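Local coordinates for binding domain (Hc) of Paraclostridial Mosquitocidal Protein 1 (Paraclostridium bifermentans, PDB 6HOX), which forms the receptor-binding domain of a clostridial-type neurotoxin that targets Anopheles mosquitoes, and probably directs the toxin to host nerve cells, at residues K22-F27 with Y227-N232; S60-L65 with F218-Q223; F140-D145 with N194-I199; L345-P350 with M360-G365. All blocks are in the same frame, centred on the assembly; numbering follows the deposited sequence.

Contact 1: residues K22-F27 with Y227-N232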
loop_
_atom_site.group_PDB
_atom_site.type_symbol
_atom_site.label_atom_id
_atom_site.label_comp_id
_atom_site.label_asym_id
_atom_site.label_seq_id
_atom_site.Cartn_x
_atom_site.Cartn_y
_atom_site.Cartn_z
ATOM N N LYS A 22 -13.091 -13.019 -14.514
ATOM C CA LYS A 22 -14.465 -13.013 -13.998
ATOM C C LYS A 22 -15.202 -14.318 -14.324
ATOM O O LYS A 22 -16.101 -14.705 -13.585
ATOM C CB LYS A 22 -15.253 -11.838 -14.588
ATOM N N ASP A 23 -14.838 -14.986 -15.425
ATOM C CA ASP A 23 -15.495 -16.235 -15.829
ATOM C C ASP A 23 -15.373 -17.300 -14.733
ATOM O O ASP A 23 -16.255 -18.146 -14.585
ATOM C CB ASP A 23 -14.916 -16.788 -17.133
ATOM C CG ASP A 23 -15.382 -16.040 -18.371
ATOM O OD1 ASP A 23 -15.129 -14.813 -18.449
ATOM O OD2 ASP A 23 -16.005 -16.690 -19.239
ATOM N N ASN A 24 -14.262 -17.269 -13.989
ATOM C CA ASN A 24 -13.955 -18.302 -13.013
ATOM C C ASN A 24 -14.162 -17.805 -11.578
ATOM O O ASN A 24 -13.906 -18.544 -10.655
ATOM C CB ASN A 24 -12.537 -18.823 -13.211
ATOM C CG ASN A 24 -12.462 -19.753 -14.399
ATOM O OD1 ASN A 24 -12.968 -20.875 -14.339
ATOM N ND2 ASN A 24 -11.834 -19.292 -15.469
ATOM N N LEU A 25 -14.663 -16.581 -11.412
ATOM C CA LEU A 25 -14.854 -15.996 -10.089
ATOM C C LEU A 25 -16.112 -16.586 -9.444
ATOM O O LEU A 25 -17.193 -16.416 -9.971
ATOM C CB LEU A 25 -14.999 -14.481 -10.240
ATOM C CG LEU A 25 -15.175 -13.721 -8.928
ATOM C CD1 LEU A 25 -13.848 -13.648 -8.181
ATOM C CD2 LEU A 25 -15.737 -12.326 -9.177
ATOM N N VAL A 26 -15.972 -17.227 -8.281
ATOM C CA VAL A 26 -17.128 -17.864 -7.650
ATOM C C VAL A 26 -17.520 -17.127 -6.362
ATOM O O VAL A 26 -18.593 -17.352 -5.835
ATOM C CB VAL A 26 -16.901 -19.369 -7.407
ATOM C CG1 VAL A 26 -16.660 -20.110 -8.714
ATOM C CG2 VAL A 26 -15.797 -19.655 -6.403
ATOM N N PHE A 27 -16.656 -16.229 -5.882
ATOM C CA PHE A 27 -16.890 -15.501 -4.645
ATOM C C PHE A 27 -16.024 -14.242 -4.636
ATOM O O PHE A 27 -14.856 -14.318 -4.950
ATOM C CB PHE A 27 -16.534 -16.372 -3.438
ATOM C CG PHE A 27 -16.751 -15.710 -2.105
ATOM C CD1 PHE A 27 -18.026 -15.577 -1.581
ATOM C CD2 PHE A 27 -15.680 -15.202 -1.374
ATOM C CE1 PHE A 27 -18.223 -14.957 -0.357
ATOM C CE2 PHE A 27 -15.873 -14.597 -0.138
ATOM C CZ PHE A 27 -17.144 -14.466 0.363
ATOM N N TYR A 227 -11.528 -18.112 -7.039
ATOM C CA TYR A 227 -11.660 -18.495 -8.421
ATOM C C TYR A 227 -11.550 -20.016 -8.486
ATOM O O TYR A 227 -10.764 -20.604 -7.724
ATOM C CB TYR A 227 -10.565 -17.899 -9.309
ATOM C CG TYR A 227 -10.452 -16.398 -9.286
ATOM C CD1 TYR A 227 -9.802 -15.741 -8.247
ATOM C CD2 TYR A 227 -10.968 -15.627 -10.313
ATOM C CE1 TYR A 227 -9.699 -14.355 -8.217
ATOM C CE2 TYR A 227 -10.862 -14.244 -10.306
ATOM C CZ TYR A 227 -10.238 -13.607 -9.248
ATOM O OH TYR A 227 -10.149 -12.255 -9.234
ATOM N N GLN A 228 -12.295 -20.614 -9.427
ATOM C CA GLN A 228 -12.410 -22.070 -9.551
ATOM C C GLN A 228 -11.370 -22.600 -10.547
ATOM O O GLN A 228 -11.573 -23.634 -11.160
ATOM C CB GLN A 228 -13.832 -22.449 -9.982
ATOM C CG GLN A 228 -14.149 -22.066 -11.425
ATOM C CD GLN A 228 -15.613 -22.222 -11.764
ATOM O OE1 GLN A 228 -16.371 -22.891 -11.060
ATOM N NE2 GLN A 228 -16.015 -21.612 -12.869
ATOM N N ARG A 229 -10.246 -21.893 -10.674
ATOM C CA ARG A 229 -9.101 -22.314 -11.461
ATOM C C ARG A 229 -7.840 -21.791 -10.764
ATOM O O ARG A 229 -7.918 -20.829 -9.999
ATOM C CB ARG A 229 -9.233 -21.738 -12.880
ATOM C CG ARG A 229 -8.215 -22.266 -13.876
ATOM C CD ARG A 229 -8.576 -21.902 -15.304
ATOM N NE ARG A 229 -8.635 -20.461 -15.514
ATOM C CZ ARG A 229 -7.583 -19.689 -15.758
ATOM N NH1 ARG A 229 -6.358 -20.160 -15.600
ATOM N NH2 ARG A 229 -7.761 -18.446 -16.165
ATOM N N ALA A 230 -6.700 -22.432 -11.033
ATOM C CA ALA A 230 -5.389 -21.967 -10.591
ATOM C C ALA A 230 -4.830 -21.017 -11.649
ATOM O O ALA A 230 -4.509 -21.470 -12.727
ATOM C CB ALA A 230 -4.453 -23.132 -10.396
ATOM N N LEU A 231 -4.723 -19.720 -11.342
ATOM C CA LEU A 231 -4.242 -18.776 -12.333
ATOM C C LEU A 231 -2.747 -19.021 -12.547
ATOM O O LEU A 231 -2.023 -19.380 -11.605
ATOM C CB LEU A 231 -4.488 -17.331 -11.886
ATOM C CG LEU A 231 -5.912 -16.937 -11.503
ATOM C CD1 LEU A 231 -5.959 -15.471 -11.103
ATOM C CD2 LEU A 231 -6.888 -17.195 -12.635
ATOM N N ASN A 232 -2.287 -18.831 -13.789
ATOM C CA ASN A 232 -0.872 -18.909 -14.094
ATOM C C ASN A 232 -0.230 -17.552 -13.748
ATOM O O ASN A 232 -0.923 -16.591 -13.403
ATOM C CB ASN A 232 -0.617 -19.408 -15.523
ATOM C CG ASN A 232 -1.042 -18.440 -16.607
ATOM O OD1 ASN A 232 -0.967 -17.221 -16.437
ATOM N ND2 ASN A 232 -1.481 -18.983 -17.728
#
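Asn24 and Leu25 meet Tyr227 and Gln228 where strand 25-32 opens against the end of strand 218-227, two antiparallel neighbours in the jelly-roll-like, lectin-type N-terminal half of the binding domain. Asn24 contributes more to the contact than any other residue of 22-27. Its backbone O accepts the N-H of Gln228 at 2.9 Å and also receives the CA-H of Tyr227. Its side-chain OD1 makes a second, weak bond with Gln228 NE2 at 3.5 Å; the two side chains cross at about a right angle, their amide planes 72° apart. On the other branch of the amide, ND2 lies at the edge of the Arg229 guanidinium, 3.4 Å from NE; both are donors, so this is packing alone, and the charged end of Arg229 is instead bridged to Glu235 in helix 233-241. Leu25 forms a non-hydrogen-bonded pair with Tyr227. CG is anti to the backbone N (chi1 -179°), and chi2 of 75° then sets CD1 over one face of the phenol ring in a CH-pi contact, 3.9 Å from the centroid; helix 233-241 also touches this tyrosine, through Leu239. Val26 and Phe27 both face Ile226, a classic beta bulge in strand 25-32. Val26 also packs against the extended chain of Gln228, CG1 coming within 3.6 Å of OE1.

Contact 2: residues S60-L65 with F218-Q223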
loop_
_atom_site.group_PDB
_atom_site.type_symbol
_atom_site.label_atom_id
_atom_site.label_comp_id
_atom_site.label_asym_id
_atom_site.label_seq_id
_atom_site.Cartn_x
_atom_site.Cartn_y
_atom_site.Cartn_z
ATOM N N SER A 60 -12.872 3.253 -2.712
ATOM C CA SER A 60 -14.049 3.361 -1.871
ATOM C C SER A 60 -13.863 2.443 -0.638
ATOM O O SER A 60 -12.735 2.209 -0.195
ATOM C CB SER A 60 -15.299 3.049 -2.667
ATOM O OG SER A 60 -16.426 3.693 -2.097
ATOM N N LYS A 61 -14.955 1.895 -0.097
ATOM C CA LYS A 61 -14.978 1.412 1.270
ATOM C C LYS A 61 -14.365 0.001 1.366
ATOM O O LYS A 61 -14.319 -0.756 0.404
ATOM C CB LYS A 61 -16.417 1.427 1.798
ATOM C CG LYS A 61 -17.087 2.795 1.768
ATOM C CD LYS A 61 -16.632 3.706 2.890
ATOM C CE LYS A 61 -17.441 4.986 2.951
ATOM N NZ LYS A 61 -16.878 5.971 3.914
ATOM N N THR A 62 -13.897 -0.332 2.567
ATOM C CA THR A 62 -13.315 -1.625 2.832
ATOM C C THR A 62 -13.829 -2.152 4.175
ATOM O O THR A 62 -14.227 -1.398 5.053
ATOM C CB THR A 62 -11.784 -1.539 2.790
ATOM O OG1 THR A 62 -11.251 -2.864 2.812
ATOM C CG2 THR A 62 -11.210 -0.725 3.928
ATOM N N ILE A 63 -13.772 -3.473 4.311
ATOM C CA ILE A 63 -14.040 -4.141 5.551
ATOM C C ILE A 63 -12.870 -3.905 6.504
ATOM O O ILE A 63 -11.698 -3.922 6.103
ATOM C CB ILE A 63 -14.260 -5.643 5.304
ATOM C CG1 ILE A 63 -15.533 -5.889 4.492
ATOM C CG2 ILE A 63 -14.234 -6.390 6.628
ATOM C CD1 ILE A 63 -15.538 -7.202 3.728
ATOM N N ARG A 64 -13.216 -3.699 7.779
ATOM C CA ARG A 64 -12.266 -3.655 8.861
ATOM C C ARG A 64 -12.681 -4.677 9.933
ATOM O O ARG A 64 -13.817 -4.652 10.419
ATOM C CB ARG A 64 -12.190 -2.247 9.454
ATOM C CG ARG A 64 -11.390 -2.186 10.750
ATOM C CD ARG A 64 -11.205 -0.774 11.300
ATOM N NE ARG A 64 -10.635 -0.776 12.648
ATOM C CZ ARG A 64 -9.942 0.218 13.192
ATOM N NH1 ARG A 64 -9.649 1.297 12.483
ATOM N NH2 ARG A 64 -9.564 0.133 14.456
ATOM N N LEU A 65 -11.751 -5.575 10.271
ATOM C CA LEU A 65 -11.891 -6.561 11.336
ATOM C C LEU A 65 -11.042 -6.141 12.539
ATOM O O LEU A 65 -9.854 -5.922 12.397
ATOM C CB LEU A 65 -11.405 -7.912 10.814
ATOM C CG LEU A 65 -12.224 -8.527 9.681
ATOM C CD1 LEU A 65 -11.623 -9.866 9.255
ATOM C CD2 LEU A 65 -13.669 -8.732 10.100
ATOM N N PHE A 218 -5.973 -4.816 14.189
ATOM C CA PHE A 218 -7.111 -4.712 13.304
ATOM C C PHE A 218 -6.598 -4.854 11.874
ATOM O O PHE A 218 -5.463 -4.485 11.564
ATOM C CB PHE A 218 -7.862 -3.394 13.523
ATOM C CG PHE A 218 -7.119 -2.144 13.087
ATOM C CD1 PHE A 218 -6.159 -1.562 13.897
ATOM C CD2 PHE A 218 -7.379 -1.553 11.858
ATOM C CE1 PHE A 218 -5.482 -0.416 13.491
ATOM C CE2 PHE A 218 -6.723 -0.396 11.459
ATOM C CZ PHE A 218 -5.762 0.162 12.273
ATOM N N ILE A 219 -7.439 -5.386 10.996
ATOM C CA ILE A 219 -7.032 -5.616 9.625
ATOM C C ILE A 219 -8.085 -5.010 8.709
ATOM O O ILE A 219 -9.264 -5.064 9.011
ATOM C CB ILE A 219 -6.862 -7.124 9.361
ATOM C CG1 ILE A 219 -5.857 -7.765 10.322
ATOM C CG2 ILE A 219 -6.512 -7.385 7.910
ATOM C CD1 ILE A 219 -4.437 -7.346 10.098
ATOM N N ARG A 220 -7.643 -4.456 7.583
ATOM C CA ARG A 220 -8.548 -4.039 6.534
ATOM C C ARG A 220 -8.363 -4.994 5.355
ATOM O O ARG A 220 -7.227 -5.330 4.977
ATOM C CB ARG A 220 -8.334 -2.551 6.233
ATOM C CG ARG A 220 -8.835 -1.667 7.364
ATOM C CD ARG A 220 -8.267 -0.266 7.377
ATOM N NE ARG A 220 -6.894 -0.229 7.823
ATOM C CZ ARG A 220 -6.202 0.889 8.033
ATOM N NH1 ARG A 220 -6.789 2.066 7.863
ATOM N NH2 ARG A 220 -4.940 0.820 8.428
ATOM N N LEU A 221 -9.494 -5.433 4.798
ATOM C CA LEU A 221 -9.550 -6.548 3.844
ATOM C C LEU A 221 -10.558 -6.207 2.740
ATOM O O LEU A 221 -11.682 -5.792 3.035
ATOM C CB LEU A 221 -9.947 -7.798 4.637
ATOM C CG LEU A 221 -9.807 -9.152 3.942
ATOM C CD1 LEU A 221 -8.338 -9.526 3.731
ATOM C CD2 LEU A 221 -10.527 -10.226 4.751
ATOM N N ASP A 222 -10.152 -6.361 1.475
ATOM C CA ASP A 222 -10.997 -5.996 0.358
ATOM C C ASP A 222 -10.783 -6.954 -0.824
ATOM O O ASP A 222 -9.691 -7.438 -1.075
ATOM C CB ASP A 222 -10.792 -4.527 -0.033
ATOM C CG ASP A 222 -11.919 -3.983 -0.907
ATOM O OD1 ASP A 222 -13.064 -4.482 -0.756
ATOM O OD2 ASP A 222 -11.650 -3.091 -1.748
ATOM N N GLN A 223 -11.861 -7.189 -1.576
ATOM C CA GLN A 223 -11.842 -8.018 -2.780
ATOM C C GLN A 223 -11.223 -9.388 -2.446
ATOM O O GLN A 223 -10.293 -9.845 -3.134
ATOM C CB GLN A 223 -11.090 -7.327 -3.921
ATOM C CG GLN A 223 -11.605 -5.925 -4.260
ATOM C CD GLN A 223 -13.028 -5.956 -4.765
ATOM O OE1 GLN A 223 -13.936 -5.368 -4.184
ATOM N NE2 GLN A 223 -13.246 -6.696 -5.830
HETATM O O HOH W 1 -11.156 -0.512 -0.497
HETATM O O HOH W 2 -15.273 -3.231 -1.224
HETATM O O HOH W 3 -13.891 -5.085 1.851
#
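The guanidinium of Arg64 lies flat on one face of the Phe218 ring, a cation-pi stack with the planes 14° apart and Arg64 CZ 3.7 Å from the ring centroid. CD2 of the phenyl sits over the middle of the guanidinium, whereas CZ is offset toward the ring's rim. Phe218 CE2, at the rim, points onto a face of the Arg220 guanidinium, so the ring gives a face to one arginine and an edge to the other. This belongs to an antiparallel strand pair, 61-66 against 218-227, within the lectin-like sheet of the N-terminal half. Arg64 reaches the ring by an extended chain, CG anti to the backbone N (chi1 170°). The arginines have acidic partners near the chain's end: Arg64 NH1 bridges to Glu442 and Arg220 NH2 to Asp441, which probably offsets the repulsion between their like charges. Arg64 NE donates to Asn66 OD1. Ile63, Leu65, Ile219 and Leu221 turn to the other face, where strand 89-96 packs against Ile219 and Leu221. The bonds Leu65 N to Ile219 O and Ile219 N to Leu65 O are both 2.8 Å. At the next such pair Leu221 N gives a good bond to Ile63 O, but Ile63 N to Leu221 O is weak (3.4 Å). A water mends this end: it accepts from Ile63 N at 2.9 Å and donates to Leu221 O at 2.6 Å and Asp222 OD1 at 2.8 Å.

Contact 3: residues F140-D145 with N194-I199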
loop_
_atom_site.group_PDB
_atom_site.type_symbol
_atom_site.label_atom_id
_atom_site.label_comp_id
_atom_site.label_asym_id
_atom_site.label_seq_id
_atom_site.Cartn_x
_atom_site.Cartn_y
_atom_site.Cartn_z
ATOM N N PHE A 140 -5.167 -36.783 6.166
ATOM C CA PHE A 140 -4.166 -37.676 6.813
ATOM C C PHE A 140 -3.233 -36.891 7.751
ATOM O O PHE A 140 -2.329 -37.463 8.375
ATOM C CB PHE A 140 -3.385 -38.455 5.751
ATOM C CG PHE A 140 -4.268 -39.174 4.757
ATOM C CD1 PHE A 140 -4.920 -40.352 5.106
ATOM C CD2 PHE A 140 -4.471 -38.664 3.483
ATOM C CE1 PHE A 140 -5.738 -41.012 4.200
ATOM C CE2 PHE A 140 -5.300 -39.317 2.581
ATOM C CZ PHE A 140 -5.931 -40.491 2.940
ATOM N N GLY A 141 -3.449 -35.578 7.866
ATOM C CA GLY A 141 -2.611 -34.735 8.684
ATOM C C GLY A 141 -1.378 -34.237 7.943
ATOM O O GLY A 141 -0.517 -33.639 8.544
ATOM N N LYS A 142 -1.318 -34.449 6.630
ATOM C CA LYS A 142 -0.209 -33.953 5.798
ATOM C C LYS A 142 -0.324 -32.426 5.730
ATOM O O LYS A 142 -1.409 -31.925 5.467
ATOM C CB LYS A 142 -0.308 -34.549 4.391
ATOM C CG LYS A 142 0.813 -34.195 3.425
ATOM C CD LYS A 142 1.931 -35.187 3.430
ATOM C CE LYS A 142 1.519 -36.551 2.934
ATOM N NZ LYS A 142 2.678 -37.458 2.961
ATOM N N ILE A 143 0.780 -31.713 5.989
ATOM C CA ILE A 143 0.759 -30.260 6.082
ATOM C C ILE A 143 1.695 -29.660 5.028
ATOM O O ILE A 143 2.807 -30.145 4.840
ATOM C CB ILE A 143 1.133 -29.808 7.502
ATOM C CG1 ILE A 143 0.008 -30.143 8.487
ATOM C CG2 ILE A 143 1.490 -28.323 7.504
ATOM C CD1 ILE A 143 0.372 -29.969 9.950
ATOM N N ILE A 144 1.213 -28.616 4.344
ATOM C CA ILE A 144 2.024 -27.747 3.498
ATOM C C ILE A 144 1.677 -26.301 3.851
ATOM O O ILE A 144 0.517 -25.937 3.898
ATOM C CB ILE A 144 1.811 -28.094 2.014
ATOM C CG1 ILE A 144 2.691 -29.293 1.647
ATOM C CG2 ILE A 144 2.076 -26.903 1.100
ATOM C CD1 ILE A 144 2.284 -29.984 0.392
ATOM N N ASP A 145 2.702 -25.500 4.143
ATOM C CA ASP A 145 2.504 -24.108 4.383
ATOM C C ASP A 145 3.561 -23.276 3.637
ATOM O O ASP A 145 4.646 -23.761 3.263
ATOM C CB ASP A 145 2.423 -23.807 5.885
ATOM C CG ASP A 145 3.468 -24.504 6.722
ATOM O OD1 ASP A 145 4.566 -24.726 6.192
ATOM O OD2 ASP A 145 3.170 -24.819 7.894
ATOM N N ASN A 194 1.941 -32.397 -4.526
ATOM C CA ASN A 194 1.705 -33.745 -5.068
ATOM C C ASN A 194 1.487 -34.777 -3.943
ATOM O O ASN A 194 0.819 -35.777 -4.175
ATOM C CB ASN A 194 2.819 -34.170 -6.036
ATOM C CG ASN A 194 4.167 -34.382 -5.384
ATOM O OD1 ASN A 194 4.792 -33.443 -4.897
ATOM N ND2 ASN A 194 4.637 -35.618 -5.385
ATOM N N GLU A 195 1.974 -34.514 -2.723
ATOM C CA GLU A 195 1.825 -35.468 -1.582
ATOM C C GLU A 195 0.490 -35.274 -0.848
ATOM O O GLU A 195 0.096 -36.111 -0.043
ATOM C CB GLU A 195 2.972 -35.298 -0.593
ATOM C CG GLU A 195 4.319 -35.676 -1.180
ATOM C CD GLU A 195 4.512 -37.169 -1.410
ATOM O OE1 GLU A 195 3.727 -37.950 -0.851
ATOM O OE2 GLU A 195 5.483 -37.553 -2.132
ATOM N N LEU A 196 -0.201 -34.171 -1.141
ATOM C CA LEU A 196 -1.371 -33.765 -0.396
ATOM C C LEU A 196 -2.593 -34.445 -1.012
ATOM O O LEU A 196 -2.705 -34.533 -2.214
ATOM C CB LEU A 196 -1.490 -32.239 -0.479
ATOM C CG LEU A 196 -1.913 -31.527 0.800
ATOM C CD1 LEU A 196 -1.015 -31.912 1.962
ATOM C CD2 LEU A 196 -1.891 -30.016 0.593
ATOM N N ARG A 197 -3.501 -34.929 -0.169
ATOM C CA ARG A 197 -4.760 -35.416 -0.662
ATOM C C ARG A 197 -5.802 -34.318 -0.409
ATOM O O ARG A 197 -5.522 -33.116 -0.644
ATOM C CB ARG A 197 -4.986 -36.819 -0.098
ATOM C CG ARG A 197 -3.932 -37.816 -0.572
ATOM C CD ARG A 197 -3.837 -37.880 -2.100
ATOM N NE ARG A 197 -2.810 -38.784 -2.618
ATOM C CZ ARG A 197 -1.668 -38.401 -3.195
ATOM N NH1 ARG A 197 -1.395 -37.118 -3.379
ATOM N NH2 ARG A 197 -0.795 -39.313 -3.582
ATOM N N GLY A 198 -6.995 -34.713 0.020
ATOM C CA GLY A 198 -8.129 -33.797 0.082
ATOM C C GLY A 198 -8.053 -32.887 1.297
ATOM O O GLY A 198 -7.673 -33.312 2.383
ATOM N N ILE A 199 -8.438 -31.625 1.102
ATOM C CA ILE A 199 -8.518 -30.643 2.179
ATOM C C ILE A 199 -9.965 -30.156 2.337
ATOM O O ILE A 199 -10.228 -29.295 3.161
ATOM C CB ILE A 199 -7.551 -29.471 1.930
ATOM C CG1 ILE A 199 -7.931 -28.628 0.709
ATOM C CG2 ILE A 199 -6.121 -29.964 1.850
ATOM C CD1 ILE A 199 -7.317 -27.239 0.736
#
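Lys142 reaches across to Leu196 and Glu195 with every atom of its side chain. CB lies 3.7 Å from Leu196 CD1. CG, anti to the backbone N (chi1 -177°), presses on the same methyl at 3.3 Å, tighter than ordinary van der Waals contact, as the two side chains run antiparallel, side by side. The chain then turns twice, about CB-CG and CG-CD: CD lies at the limit of contact with Glu195 O and CB, and CE settles 3.3 Å from Glu195 O, with Glu195 CB alongside. NZ ends 4.0 Å from Glu195 OE1, a long salt bridge on an exposed surface. These residues join the start of strand 143-147, an edge of the small antiparallel sheet formed with 122-128 and 131-137, to the loop that follows strand 186-192, both in the N-terminal, lectin-like half of the binding domain. Ile144 CD1 also meets Leu196 CD1, at 4.1 Å, and Met136 of strand 131-137 packs against both residues. Asp138 ties the two segments together: its carboxylate accepts the backbone N-H groups of Phe140, Lys142 and Arg197. Phe140 presents the edge of its ring to Arg197, CE2 standing 3.7 Å from CB. The Arg197 guanidinium, turned 89° from that ring, curls back on its own loop, where NH1 donates to Asn194 O at 2.7 Å and to Leu196 O at 3.1 Å.

Contact 4: residues L345-P350 with M360-G365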
loop_
_atom_site.group_PDB
_atom_site.type_symbol
_atom_site.label_atom_id
_atom_site.label_comp_id
_atom_site.label_asym_id
_atom_site.label_seq_id
_atom_site.Cartn_x
_atom_site.Cartn_y
_atom_site.Cartn_z
ATOM N N LEU A 345 1.961 30.240 0.876
ATOM C CA LEU A 345 3.136 29.992 0.056
ATOM C C LEU A 345 3.000 28.639 -0.668
ATOM O O LEU A 345 2.451 27.674 -0.101
ATOM C CB LEU A 345 4.388 30.039 0.936
ATOM C CG LEU A 345 4.614 31.351 1.705
ATOM C CD1 LEU A 345 6.025 31.395 2.267
ATOM C CD2 LEU A 345 4.362 32.563 0.824
ATOM N N ILE A 346 3.515 28.601 -1.912
ATOM C CA ILE A 346 3.542 27.399 -2.753
ATOM C C ILE A 346 4.977 27.113 -3.221
ATOM O O ILE A 346 5.871 27.987 -3.222
ATOM C CB ILE A 346 2.562 27.513 -3.936
ATOM C CG1 ILE A 346 2.896 28.685 -4.862
ATOM C CG2 ILE A 346 1.122 27.579 -3.441
ATOM C CD1 ILE A 346 2.176 28.624 -6.191
ATOM N N LEU A 347 5.201 25.846 -3.591
ATOM C CA LEU A 347 6.477 25.389 -4.090
ATOM C C LEU A 347 6.637 25.934 -5.499
ATOM O O LEU A 347 5.814 25.659 -6.348
ATOM C CB LEU A 347 6.494 23.857 -4.091
ATOM C CG LEU A 347 7.797 23.186 -4.517
ATOM C CD1 LEU A 347 8.882 23.442 -3.490
ATOM C CD2 LEU A 347 7.578 21.685 -4.700
ATOM N N THR A 348 7.678 26.735 -5.724
ATOM C CA THR A 348 7.898 27.315 -7.049
ATOM C C THR A 348 9.385 27.642 -7.216
ATOM O O THR A 348 10.192 27.380 -6.333
ATOM C CB THR A 348 6.955 28.511 -7.256
ATOM O OG1 THR A 348 6.965 28.856 -8.643
ATOM C CG2 THR A 348 7.323 29.706 -6.400
ATOM N N LEU A 349 9.738 28.164 -8.388
ATOM C CA LEU A 349 11.069 28.673 -8.620
ATOM C C LEU A 349 11.050 30.167 -8.352
ATOM O O LEU A 349 10.018 30.829 -8.500
ATOM C CB LEU A 349 11.524 28.378 -10.055
ATOM C CG LEU A 349 11.936 26.931 -10.330
ATOM C CD1 LEU A 349 11.870 26.610 -11.811
ATOM C CD2 LEU A 349 13.315 26.647 -9.790
ATOM N N PRO A 350 12.207 30.746 -7.976
ATOM C CA PRO A 350 12.317 32.195 -7.861
ATOM C C PRO A 350 12.448 32.809 -9.263
ATOM O O PRO A 350 12.818 32.121 -10.242
ATOM C CB PRO A 350 13.591 32.360 -7.030
ATOM C CG PRO A 350 14.458 31.196 -7.477
ATOM C CD PRO A 350 13.488 30.060 -7.746
ATOM N N MET A 360 14.328 25.242 -5.626
ATOM C CA MET A 360 12.958 25.634 -5.390
ATOM C C MET A 360 12.915 26.491 -4.127
ATOM O O MET A 360 13.722 26.286 -3.237
ATOM C CB MET A 360 12.037 24.422 -5.209
ATOM C CG MET A 360 12.126 23.404 -6.333
ATOM S SD MET A 360 11.640 24.028 -7.967
ATOM C CE MET A 360 9.874 24.217 -7.767
ATOM N N VAL A 361 11.935 27.400 -4.078
ATOM C CA VAL A 361 11.652 28.246 -2.962
ATOM C C VAL A 361 10.159 28.119 -2.649
ATOM O O VAL A 361 9.427 27.470 -3.399
ATOM C CB VAL A 361 12.047 29.713 -3.267
ATOM C CG1 VAL A 361 13.542 29.845 -3.524
ATOM C CG2 VAL A 361 11.255 30.279 -4.439
ATOM N N LEU A 362 9.738 28.712 -1.524
ATOM C CA LEU A 362 8.347 28.868 -1.163
ATOM C C LEU A 362 7.970 30.335 -1.365
ATOM O O LEU A 362 8.569 31.206 -0.765
ATOM C CB LEU A 362 8.128 28.455 0.297
ATOM C CG LEU A 362 8.673 27.087 0.681
ATOM C CD1 LEU A 362 8.406 26.805 2.146
ATOM C CD2 LEU A 362 8.081 25.987 -0.198
ATOM N N ASN A 363 6.969 30.580 -2.212
ATOM C CA ASN A 363 6.648 31.913 -2.652
ATOM C C ASN A 363 5.139 32.007 -2.832
ATOM O O ASN A 363 4.515 31.029 -3.198
ATOM C CB ASN A 363 7.369 32.248 -3.959
ATOM C CG ASN A 363 7.665 33.722 -4.132
ATOM O OD1 ASN A 363 8.534 34.261 -3.466
ATOM N ND2 ASN A 363 6.986 34.367 -5.062
ATOM N N GLU A 364 4.584 33.194 -2.564
ATOM C CA GLU A 364 3.199 33.506 -2.841
ATOM C C GLU A 364 2.999 33.585 -4.358
ATOM O O GLU A 364 1.959 33.215 -4.869
ATOM C CB GLU A 364 2.811 34.828 -2.179
ATOM C CG GLU A 364 1.347 35.165 -2.364
ATOM C CD GLU A 364 0.738 36.038 -1.280
ATOM O OE1 GLU A 364 1.267 37.150 -1.051
ATOM O OE2 GLU A 364 -0.261 35.601 -0.666
ATOM N N GLY A 365 4.031 34.066 -5.053
ATOM C CA GLY A 365 4.033 34.249 -6.499
ATOM C C GLY A 365 4.355 32.967 -7.260
ATOM O O GLY A 365 5.520 32.531 -7.311
HETATM O O HOH W 4 8.632 32.855 -7.092
#
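Leu347 and Leu349 close on Met360 at the tight, buried end of a short antiparallel strand pair, 345-348 with 361-363, in the beta-trefoil half of the binding domain. Met360, its chain curled, wraps round the strand end: CB touches Leu347 CD1 at 3.7 Å, SD lies 3.6 Å from Leu349 CD2, and CE rests against the backbone carbonyl of Thr348. Ile387 of strand 384-388 packs on both Leu349 and Met360. Nearby, Val361 CG2 fits against the Pro350 ring. The four backbone bonds are nearly straight: Ile346 N to Asn363 O and Val361 N to Thr348 O are 2.9 Å, Asn363 N to Ile346 O and Thr348 N to Val361 O 3.0 Å. The solvent side is at Leu345, partly exposed, and Glu364, exposed; Leu345 CD2 still touches Glu364 N at 3.5 Å, while the Glu364 carboxylate bonds to Asn344. On the face of Thr348 and Asn363 the packing tightens again, Thr348 CG2 touching both Asn363 CB and Gly365 O at 3.5 Å, while its OG1 bonds to Asn367 N. Asn363 ND2 donates a hydrogen bond to Gly365 O, and that same oxygen accepts one from a water 3.1 Å away, which also donates to Leu349 O at 2.8 Å.

How the contacts relate
Contacts 1 and 2 share strand 218-227, which pairs with 25-32 at one end and 61-66 at the other, their centres about 21 Å apart. Contact 2 is the buried one, with an arginine stacked on a phenyl ring and one weak backbone bond supplemented by water, whereas contact 1, partly buried, has one good backbone hydrogen bond plus amide and CH-pi contacts where the strand runs out into loop. Contact 3, nested in sequence within both, is a surface contact without a hydrogen bond between its segments, held by side-chain packing and a long salt bridge. Contact 4 stands alone in the C-terminal half, about 52 Å from contact 1 between centres, a partly buried strand pair with mainly apolar packing.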